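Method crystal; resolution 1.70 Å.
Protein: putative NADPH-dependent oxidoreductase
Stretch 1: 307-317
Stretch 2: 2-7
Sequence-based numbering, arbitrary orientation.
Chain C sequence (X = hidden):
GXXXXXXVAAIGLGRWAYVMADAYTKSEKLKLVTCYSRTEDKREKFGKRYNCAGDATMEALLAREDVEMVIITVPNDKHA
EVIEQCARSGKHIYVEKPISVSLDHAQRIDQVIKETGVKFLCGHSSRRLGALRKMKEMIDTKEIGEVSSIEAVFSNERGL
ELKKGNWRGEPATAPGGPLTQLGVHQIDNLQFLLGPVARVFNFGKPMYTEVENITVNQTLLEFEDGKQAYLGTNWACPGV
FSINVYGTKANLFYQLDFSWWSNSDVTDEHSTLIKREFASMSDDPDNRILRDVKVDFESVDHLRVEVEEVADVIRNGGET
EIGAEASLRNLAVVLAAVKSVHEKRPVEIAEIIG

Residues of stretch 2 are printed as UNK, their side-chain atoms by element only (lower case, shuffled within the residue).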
# COMPACT_ATOMS: atom_id res chain seq x y z
N VAL C 307 2.75 12.03 -28.43
CA VAL C 307 3.16 11.97 -29.84
C VAL C 307 3.61 13.33 -30.35
O VAL C 307 4.62 13.48 -31.04
CB VAL C 307 2.02 11.37 -30.70
CG1 VAL C 307 2.46 11.19 -32.15
CG2 VAL C 307 1.55 10.04 -30.10
N GLU C 308 2.89 14.39 -29.98
CA GLU C 308 3.22 15.76 -30.33
C GLU C 308 4.60 16.21 -29.84
O GLU C 308 5.27 17.03 -30.48
CB GLU C 308 2.19 16.77 -29.80
CG GLU C 308 0.91 16.78 -30.64
CD GLU C 308 -0.13 17.72 -30.05
OE1 GLU C 308 -0.03 18.10 -28.86
OE2 GLU C 308 -1.06 18.09 -30.78
N GLU C 309 5.03 15.67 -28.70
CA GLU C 309 6.32 16.01 -28.14
C GLU C 309 7.42 15.52 -29.08
O GLU C 309 8.49 16.11 -29.27
CB GLU C 309 6.50 15.34 -26.78
CG GLU C 309 7.93 15.20 -26.29
CD GLU C 309 8.02 14.96 -24.79
OE1 GLU C 309 7.60 15.85 -24.01
OE2 GLU C 309 8.49 13.88 -24.40
N VAL C 310 7.19 14.36 -29.70
CA VAL C 310 8.25 13.85 -30.59
C VAL C 310 8.38 14.80 -31.79
O VAL C 310 9.48 15.15 -32.20
CB VAL C 310 8.02 12.41 -31.04
CG1 VAL C 310 9.20 11.90 -31.88
CG2 VAL C 310 7.84 11.49 -29.84
N ALA C 311 7.24 15.20 -32.34
CA ALA C 311 7.16 16.13 -33.44
C ALA C 311 7.81 17.47 -33.07
O ALA C 311 8.54 18.01 -33.89
CB ALA C 311 5.73 16.43 -33.86
N ASP C 312 7.52 17.92 -31.85
CA ASP C 312 8.15 19.17 -31.38
C ASP C 312 9.66 19.03 -31.36
O ASP C 312 10.38 19.93 -31.81
CB ASP C 312 7.64 19.55 -30.00
CG ASP C 312 6.29 20.23 -30.05
OD1 ASP C 312 5.72 20.35 -31.14
OD2 ASP C 312 5.77 20.64 -28.99
N VAL C 313 10.20 17.91 -30.83
CA VAL C 313 11.64 17.76 -30.86
C VAL C 313 12.22 17.45 -32.24
O VAL C 313 13.39 17.71 -32.51
CB VAL C 313 12.11 16.69 -29.84
CG1 VAL C 313 11.63 17.16 -28.47
CG2 VAL C 313 11.61 15.32 -30.22
N ILE C 314 11.44 16.89 -33.16
CA ILE C 314 11.99 16.74 -34.52
C ILE C 314 12.10 18.11 -35.18
O ILE C 314 13.11 18.39 -35.81
CB ILE C 314 11.15 15.80 -35.39
CG1 ILE C 314 11.35 14.30 -35.08
CG2 ILE C 314 11.38 15.95 -36.90
CD1 ILE C 314 10.12 13.49 -35.53
N ARG C 315 11.10 18.97 -35.01
CA ARG C 315 11.09 20.26 -35.69
C ARG C 315 11.98 21.29 -34.99
O ARG C 315 12.61 22.11 -35.67
CB ARG C 315 9.68 20.81 -35.82
CG ARG C 315 8.79 20.08 -36.82
CD ARG C 315 8.86 20.69 -38.22
NE ARG C 315 8.09 19.96 -39.21
CZ ARG C 315 8.47 18.89 -39.88
NH1 ARG C 315 9.66 18.38 -39.67
NH2 ARG C 315 7.73 18.25 -40.78
N ASN C 316 12.04 21.26 -33.67
CA ASN C 316 12.62 22.34 -32.89
C ASN C 316 13.87 21.93 -32.13
O ASN C 316 14.52 22.77 -31.49
CB ASN C 316 11.62 22.89 -31.88
CG ASN C 316 10.29 23.35 -32.43
OD1 ASN C 316 10.18 23.87 -33.54
ND2 ASN C 316 9.22 23.20 -31.66
N GLY C 317 14.21 20.66 -32.14
CA GLY C 317 15.38 20.15 -31.45
C GLY C 317 15.08 19.75 -30.00
O GLY C 317 14.01 19.98 -29.44
N UNK C 2 1.09 26.13 -37.10
CA UNK C 2 2.50 26.33 -36.76
C UNK C 2 3.37 25.68 -37.84
O UNK C 2 3.00 25.72 -39.02
c UNK C 2 0.51 24.64 -32.99
c UNK C 2 2.44 24.30 -35.17
se UNK C 2 2.23 23.78 -33.31
c UNK C 2 2.84 25.76 -35.38
N UNK C 3 4.47 25.10 -37.39
CA UNK C 3 5.43 24.41 -38.23
C UNK C 3 4.77 23.45 -39.22
O UNK C 3 3.61 23.07 -39.05
c UNK C 3 5.17 20.46 -35.75
c UNK C 3 5.42 21.43 -36.70
c UNK C 3 6.62 22.72 -35.10
c UNK C 3 5.66 20.64 -34.48
c UNK C 3 6.46 23.67 -37.39
c UNK C 3 6.38 21.76 -34.14
c UNK C 3 6.14 22.59 -36.40
o UNK C 3 5.43 19.70 -33.51
N UNK C 4 5.52 23.05 -40.25
CA UNK C 4 5.08 21.98 -41.14
C UNK C 4 4.69 20.78 -40.29
O UNK C 4 5.51 20.43 -39.44
c UNK C 4 5.85 20.92 -43.36
o UNK C 4 5.66 19.70 -43.36
n UNK C 4 5.75 21.69 -44.45
c UNK C 4 6.23 21.65 -42.09
N UNK C 5 3.52 20.20 -40.44
CA UNK C 5 3.19 18.98 -39.69
C UNK C 5 4.16 17.84 -39.97
O UNK C 5 4.64 17.69 -41.09
c UNK C 5 2.39 20.64 -41.28
c UNK C 5 1.81 18.58 -40.22
c UNK C 5 1.24 19.90 -40.65
N UNK C 6 4.46 17.07 -38.93
CA UNK C 6 5.44 15.99 -39.04
C UNK C 6 4.69 14.80 -39.63
O UNK C 6 3.60 14.51 -39.14
c UNK C 6 7.10 16.61 -37.22
c UNK C 6 6.77 14.23 -37.79
c UNK C 6 6.08 15.59 -37.70
N UNK C 7 5.28 14.16 -40.63
CA UNK C 7 4.70 12.99 -41.27
C UNK C 7 4.93 11.71 -40.49
O UNK C 7 6.06 11.33 -40.19

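Position 2 carries three carbons and one selenium in an unbranched chain, with the selenium between the second and third carbons. Only selenomethionine fits, so the residue is Met2 in its selenium form. Its CA-to-CB bond points toward the helix of stretch 1, but the side chain comes no nearer than 5.4 Å, and the residue is poorly ordered.

Position 3 has one carbon leading to a six-carbon ring that bears a single oxygen. That oxygen lies 2.5 Å from Asp312 OD1, and the ring lies against Arg315. A hydroxylated six-membered ring identifies Tyr3. Its OH donates a very short hydrogen bond to Asp312 OD1. Asp312 N is also near Tyr3 OH, at 3.2 Å, but the angle is too poor for a hydrogen bond. Arg315 CG sits 3.5 Å from the centroid of the Tyr3 ring and 8° off its normal, a CH-pi contact squarely over one face.

Position 4 holds two carbons, the second carrying one oxygen and one nitrogen. Its CA-to-CB bond points sideways, and its main contribution comes from the backbone: its backbone O accepts a hydrogen bond from Arg315 NE at 2.6 Å with an N-H...O angle of 160°, close to linear. The side chain is a short amide, hence Asn4.

At position 5, three carbons close a ring onto the backbone nitrogen. Its CA-to-CB bond points away from stretch 1, and the contact is made by the carbonyl: its backbone O accepts a hydrogen bond from Arg315 NH2 at 3.2 Å, with a more bent angle of 137°. The ring closed onto N defines Pro5.

Position 6 has three side-chain carbons, one bearing the other two, and they face Ala311 and Ile314. Branching at the first carbon, with no heteroatom, gives Val6. With chi1 at 164° (t), it places Val6 CG2 3.6 Å from Ala311 CB and Val6 CG1 4.1 Å from Ile314 CD1.

Position 7 has no side-chain atoms and is therefore Gly7. It makes no contact with stretch 1, although it belongs to the strand that begins at Val6.

The contact, burying 393 Å² over both sides, combines apolar packing with directed polar bonds. Ala311 lies opposite Val6, their CA atoms 5.9 Å apart, and Ile314 extends this apolar patch. Farther along the helix, Arg315 uses its aliphatic part against the Tyr3 ring and its guanidinium edge against the carbonyls of Asn4 and Pro5, while Val6 CG2 covers one guanidinium face. The Asp312 bond fixes the hydroxyl end of Tyr3, so the ring is held at its tip as well as across one face.

Stretch 2, residues 2-7: MYNPVG
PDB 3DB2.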